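Local coordinates for iron-sulfur cluster assembly protein CyaY (Psychromonas ingrahamii, PDB 4HS5), which is predicted to take part in iron-sulfur cluster assembly, perhaps as a regulator of the process, and belongs to the iron-binding frataxin family, at residues Asp3-Phe6 against Ile7-Ala10; Asn50-Gln53 against Pro54-Gln57. All coordinates share one frame; numbering follows the deposited sequence.

Interaction 1 is a single run of turns at the start of helix 3-24, and interaction 2 is the bend joining strands 46-52 and 57-61; their centres lie about 9 Å apart. The helical contact is partly buried, turning F6 and A10 inward and S4 and Q8 to water, whereas the hairpin bend is a surface contact governed by main-chain bonds. The two also meet directly. D3 OD1 and H56 NE2, 2.8 Å apart, probably share a hydrogen bond, and the ring of F6 packs against that of H56 with their planes at about 35°. Helix start and hairpin bend are thereby joined by polar as well as aromatic contacts.

Interaction 1 (Asp3-Phe6 against Ile7-Ala10); sequences DSEF and IQLA
F6 and A10, one helical turn apart, form the packed side of this stretch of helix 3-24. The methyl CB of A10 sits over one face of the F6 ring, 4.4 Å from CZ. On the same flank the I7 CD1 methyl comes to 3.7 Å from F6 CD2, its side chain passing F6 at a slant beside the CD2 corner of the ring, not over its face. F6 gains this position because its CG lies anti to the backbone N (chi1 167°). Beyond the segments R51 touches all three of these side chains, and W76 also meets F6, so the face is covered by the sheet of the frataxin fold.

Main-chain bonds set the spacing of these groups. A10 N donates to F6 O at 2.8 Å, while L9 N reaches E5 O at 3.0 Å with an almost straight N-H (169°). I7 and Q8 repeat the pattern to D3 O and S4 O.

The other side is wet. The Q8 chain runs out extended beyond CG, and its OE1 receives two waters. One lies 3.0 Å from S4 OG and gives only a weak bond to Q8 OE1. The second donates to E5 O at 2.6 Å and to Q8 OE1 at 3.0 Å, bridging backbone and amide. E5 O therefore serves both the helical bond from L9 N and solvent.

The chemistry is that of an amphipathic helix: apolar carbon is spent on the side turned to the sheet, and on the outer side Q8 is tied to its own helix through water instead of direct side-chain bonds.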
ATOM      1  N   ASP A   3      19.747  -0.158  -0.006  1.00 14.30           N
ATOM      2  CA  ASP A   3      18.780  -0.836   0.847  1.00 13.34           C
ATOM      3  C   ASP A   3      18.308   0.012   2.016  1.00 14.55           C
ATOM      4  O   ASP A   3      17.121   0.029   2.329  1.00 14.92           O
ATOM      5  CB  ASP A   3      19.370  -2.134   1.378  1.00 17.10           C
ATOM      6  CG  ASP A   3      19.614  -3.137   0.291  1.00 20.80           C
ATOM      7  OD1 ASP A   3      19.092  -2.935  -0.822  1.00 18.28           O
ATOM      8  OD2 ASP A   3      20.321  -4.129   0.557  1.00 28.88           O
ATOM      9  N   SER A   4      19.234   0.711   2.661  1.00 14.23           N
ATOM     10  CA  SER A   4      18.914   1.538   3.818  1.00 14.42           C
ATOM     11  C   SER A   4      17.886   2.611   3.466  1.00 17.61           C
ATOM     12  O   SER A   4      16.918   2.827   4.205  1.00 15.49           O
ATOM     13  CB  SER A   4      20.181   2.197   4.359  1.00 22.93           C
ATOM     14  OG  SER A   4      19.864   3.144   5.358  1.00 30.43           O
ATOM     15  N   GLU A   5      18.102   3.266   2.329  1.00 12.85           N
ATOM     16  CA  GLU A   5      17.184   4.282   1.814  1.00 11.67           C
ATOM     17  C   GLU A   5      15.831   3.684   1.422  1.00 13.97           C
ATOM     18  O   GLU A   5      14.784   4.281   1.666  1.00 10.74           O
ATOM     19  CB  GLU A   5      17.819   4.995   0.622  1.00 12.10           C
ATOM     20  CG  GLU A   5      19.043   5.820   1.027  1.00 19.62           C
ATOM     21  CD  GLU A   5      19.961   6.151  -0.135  1.00 25.01           C
ATOM     22  OE1 GLU A   5      19.707   5.679  -1.258  1.00 20.56           O
ATOM     23  OE2 GLU A   5      20.946   6.884   0.084  1.00 27.05           O
ATOM     24  N   PHE A   6      15.853   2.514   0.805  1.00 10.83           N
ATOM     25  CA  PHE A   6      14.612   1.866   0.431  1.00 10.42           C
ATOM     26  C   PHE A   6      13.810   1.591   1.693  1.00 11.27           C
ATOM     27  O   PHE A   6      12.588   1.771   1.717  1.00  9.55           O
ATOM     28  CB  PHE A   6      14.883   0.583  -0.335  1.00  8.39           C
ATOM     29  CG  PHE A   6      13.670  -0.294  -0.476  1.00  9.59           C
ATOM     30  CD1 PHE A   6      12.628   0.064  -1.320  1.00  9.27           C
ATOM     31  CD2 PHE A   6      13.572  -1.482   0.233  1.00 14.25           C
ATOM     32  CE1 PHE A   6      11.507  -0.743  -1.452  1.00  9.89           C
ATOM     33  CE2 PHE A   6      12.457  -2.291   0.102  1.00 16.60           C
ATOM     34  CZ  PHE A   6      11.420  -1.918  -0.741  1.00 12.76           C
ATOM     35  N   ILE A   7      14.496   1.177   2.751  1.00 11.64           N
ATOM     36  CA  ILE A   7      13.838   0.876   4.015  1.00 16.31           C
ATOM     37  C   ILE A   7      13.200   2.124   4.615  1.00 13.71           C
ATOM     38  O   ILE A   7      12.062   2.069   5.103  1.00 12.85           O
ATOM     39  CB  ILE A   7      14.819   0.235   5.024  1.00 19.60           C
ATOM     40  CG1 ILE A   7      15.245  -1.154   4.539  1.00 22.07           C
ATOM     41  CG2 ILE A   7      14.210   0.181   6.412  1.00 19.50           C
ATOM     42  CD1 ILE A   7      14.132  -1.962   3.906  1.00 29.64           C
ATOM     43  N   GLN A   8      13.910   3.246   4.561  1.00 12.51           N
ATOM     44  CA  GLN A   8      13.366   4.515   5.037  1.00 14.04           C
ATOM     45  C   GLN A   8      12.090   4.895   4.290  1.00 10.50           C
ATOM     46  O   GLN A   8      11.090   5.242   4.918  1.00 10.47           O
ATOM     47  CB  GLN A   8      14.394   5.644   4.922  1.00 13.24           C
ATOM     48  CG  GLN A   8      15.533   5.562   5.923  1.00 16.31           C
ATOM     49  CD  GLN A   8      16.564   6.638   5.697  1.00 23.54           C
ATOM     50  OE1 GLN A   8      16.834   7.023   4.557  1.00 17.52           O
ATOM     51  NE2 GLN A   8      17.154   7.133   6.781  1.00 21.10           N
ATOM     52  N   LEU A   9      12.129   4.824   2.961  1.00  8.73           N
ATOM     53  CA  LEU A   9      10.972   5.173   2.146  1.00  6.31           C
ATOM     54  C   LEU A   9       9.815   4.197   2.336  1.00  8.07           C
ATOM     55  O   LEU A   9       8.659   4.614   2.418  1.00  7.50           O
ATOM     56  CB  LEU A   9      11.376   5.241   0.674  1.00  9.13           C
ATOM     57  CG  LEU A   9      12.278   6.432   0.382  1.00 10.49           C
ATOM     58  CD1 LEU A   9      12.918   6.262  -0.978  1.00 11.54           C
ATOM     59  CD2 LEU A   9      11.472   7.724   0.426  1.00 11.91           C
ATOM     60  N   ALA A  10      10.110   2.908   2.424  1.00  7.53           N
ATOM     61  CA  ALA A  10       9.054   1.929   2.606  1.00  8.10           C
ATOM     62  C   ALA A  10       8.426   2.058   3.997  1.00  6.93           C
ATOM     63  O   ALA A  10       7.211   1.885   4.142  1.00  7.74           O
ATOM     64  CB  ALA A  10       9.574   0.518   2.358  1.00  9.20           C
TER
HETATM   65  O   HOH W   1      19.822   6.052   4.559  1.00 24.84           O
HETATM   66  O   HOH W   2      15.330   6.837   1.937  1.00 21.27           O

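Interaction 2 (Asn50-Gln53 against Pro54-Gln57); sequences NRQQ and PLHQ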
ATOM      1  N   ASN A  50       3.662  -5.827   0.436  1.00  7.51           N
ATOM      2  CA  ASN A  50       4.934  -6.455   0.738  1.00 10.14           C
ATOM      3  C   ASN A  50       6.072  -5.553   0.300  1.00 10.68           C
ATOM      4  O   ASN A  50       5.895  -4.688  -0.554  1.00 12.36           O
ATOM      5  CB  ASN A  50       5.010  -7.805   0.031  1.00  9.29           C
ATOM      6  CG  ASN A  50       5.993  -8.744   0.678  1.00 11.95           C
ATOM      7  OD1 ASN A  50       6.891  -8.323   1.411  1.00 15.64           O
ATOM      8  ND2 ASN A  50       5.846 -10.034   0.392  1.00 13.97           N
ATOM      9  N   ARG A  51       7.228  -5.722   0.923  1.00 10.29           N
ATOM     10  CA  ARG A  51       8.425  -5.004   0.497  1.00 14.08           C
ATOM     11  C   ARG A  51       9.374  -6.011  -0.086  1.00 17.80           C
ATOM     12  O   ARG A  51       9.528  -7.119   0.439  1.00 22.31           O
ATOM     13  CB  ARG A  51       9.088  -4.289   1.672  1.00 19.77           C
ATOM     14  CG  ARG A  51       8.331  -3.094   2.175  1.00 23.47           C
ATOM     15  CD  ARG A  51       8.309  -3.070   3.696  1.00 21.36           C
ATOM     16  NE  ARG A  51       9.542  -2.585   4.295  1.00 27.66           N
ATOM     17  CZ  ARG A  51       9.597  -1.575   5.154  1.00 23.96           C
ATOM     18  NH1 ARG A  51       8.483  -0.941   5.505  1.00 16.88           N
ATOM     19  NH2 ARG A  51      10.764  -1.193   5.658  1.00 25.15           N
ATOM     20  N   GLN A  52       9.994  -5.656  -1.200  1.00 15.87           N
ATOM     21  CA  GLN A  52      11.002  -6.525  -1.761  1.00 17.26           C
ATOM     22  C   GLN A  52      12.310  -5.765  -1.831  1.00 21.41           C
ATOM     23  O   GLN A  52      12.597  -5.091  -2.823  1.00 21.78           O
ATOM     24  CB  GLN A  52      10.565  -7.056  -3.121  1.00 18.02           C
ATOM     25  CG  GLN A  52       9.241  -7.837  -3.087  1.00 27.50           C
ATOM     26  CD  GLN A  52       9.260  -9.078  -2.189  1.00 27.34           C
ATOM     27  OE1 GLN A  52      10.239  -9.367  -1.496  1.00 34.71           O
ATOM     28  NE2 GLN A  52       8.165  -9.824  -2.214  1.00 23.25           N
ATOM     29  N   GLN A  53      13.078  -5.867  -0.748  1.00 26.75           N
ATOM     30  CA  GLN A  53      14.304  -5.094  -0.566  1.00 27.12           C
ATOM     31  C   GLN A  53      15.333  -5.217  -1.691  1.00 26.96           C
ATOM     32  O   GLN A  53      15.849  -4.205  -2.149  1.00 30.57           O
ATOM     33  CB  GLN A  53      14.958  -5.397   0.786  1.00 28.57           C
ATOM     34  CG  GLN A  53      16.111  -4.461   1.126  1.00 26.26           C
ATOM     35  CD  GLN A  53      17.281  -5.180   1.767  1.00 39.04           C
ATOM     36  OE1 GLN A  53      17.730  -4.819   2.855  1.00 40.70           O
ATOM     37  NE2 GLN A  53      17.793  -6.195   1.085  1.00 39.65           N
ATOM     38  N   PRO A  54      15.637  -6.445  -2.146  1.00 31.79           N
ATOM     39  CA  PRO A  54      16.647  -6.496  -3.212  1.00 33.07           C
ATOM     40  C   PRO A  54      16.201  -5.838  -4.525  1.00 32.67           C
ATOM     41  O   PRO A  54      17.046  -5.500  -5.352  1.00 34.52           O
ATOM     42  CB  PRO A  54      16.880  -8.000  -3.409  1.00 38.67           C
ATOM     43  CG  PRO A  54      15.692  -8.674  -2.812  1.00 37.51           C
ATOM     44  CD  PRO A  54      15.240  -7.790  -1.690  1.00 27.63           C
ATOM     45  N   LEU A  55      14.898  -5.642  -4.695  1.00 20.99           N
ATOM     46  CA  LEU A  55      14.349  -5.069  -5.919  1.00 22.00           C
ATOM     47  C   LEU A  55      14.018  -3.583  -5.721  1.00 15.58           C
ATOM     48  O   LEU A  55      13.695  -2.863  -6.671  1.00 15.48           O
ATOM     49  CB  LEU A  55      13.075  -5.828  -6.289  1.00 25.49           C
ATOM     50  CG  LEU A  55      13.284  -7.332  -6.466  1.00 29.12           C
ATOM     51  CD1 LEU A  55      12.036  -8.113  -6.111  1.00 30.54           C
ATOM     52  CD2 LEU A  55      13.679  -7.598  -7.892  1.00 28.70           C
ATOM     53  N   HIS A  56      14.100  -3.148  -4.470  1.00 14.65           N
ATOM     54  CA  HIS A  56      13.626  -1.836  -4.054  1.00 12.90           C
ATOM     55  C   HIS A  56      12.208  -1.532  -4.526  1.00 12.56           C
ATOM     56  O   HIS A  56      11.902  -0.407  -4.904  1.00 10.31           O
ATOM     57  CB  HIS A  56      14.600  -0.747  -4.502  1.00 13.00           C
ATOM     58  CG  HIS A  56      15.977  -0.921  -3.947  1.00 11.66           C
ATOM     59  ND1 HIS A  56      17.096  -0.424  -4.573  1.00 15.68           N
ATOM     60  CD2 HIS A  56      16.410  -1.518  -2.815  1.00 12.77           C
ATOM     61  CE1 HIS A  56      18.166  -0.719  -3.854  1.00 15.21           C
ATOM     62  NE2 HIS A  56      17.778  -1.383  -2.782  1.00 13.36           N
ATOM     63  N   GLN A  57      11.339  -2.541  -4.479  1.00 11.52           N
ATOM     64  CA  GLN A  57       9.942  -2.361  -4.832  1.00 11.00           C
ATOM     65  C   GLN A  57       9.016  -2.618  -3.665  1.00 10.44           C
ATOM     66  O   GLN A  57       9.331  -3.385  -2.762  1.00  8.66           O
ATOM     67  CB  GLN A  57       9.535  -3.286  -5.981  1.00  8.55           C
ATOM     68  CG  GLN A  57      10.147  -2.922  -7.319  1.00 13.10           C
ATOM     69  CD  GLN A  57       9.597  -3.763  -8.447  1.00 14.40           C
ATOM     70  OE1 GLN A  57       9.271  -4.941  -8.260  1.00 16.97           O
ATOM     71  NE2 GLN A  57       9.475  -3.161  -9.623  1.00 17.42           N
TER
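A beta-hairpin bend closed by a G1 beta bulge joins strands 46-52 and 57-61, neighbours in the antiparallel frataxin sheet. Q52 and Q57 form the last hydrogen-bonded pair before the loop, and H56 and Q57 together face Q52 across the bulge. Q52 N donates to Q57 O at 2.8 Å, approaching nearly end-on to the carbonyl. The return bond, Q57 N to Q52 O, is longer at 3.3 Å. Q52 O also accepts from L55 N at 3.0 Å, with the two donors arriving from opposite faces of its carbonyl plane; two bonds thus fix this one oxygen at the mouth of the turn. H56 takes a left-handed backbone conformation (phi 50°, psi 40°), a position in such bulges more often filled by glycine, and this turns the chain back into strand 57-61.

Side chains of the strand ends and the bend diverge. R51 leads off to helix 3-24, where it makes a salt bridge with D11 and a cation-pi contact with Y14. Q57 carries its amide to W59, D70 and D79 within the sheet region. Q52 and L55 instead run alongside each other in the same direction, and the L55 CD1 methyl rests 3.5 Å from Q52 CB.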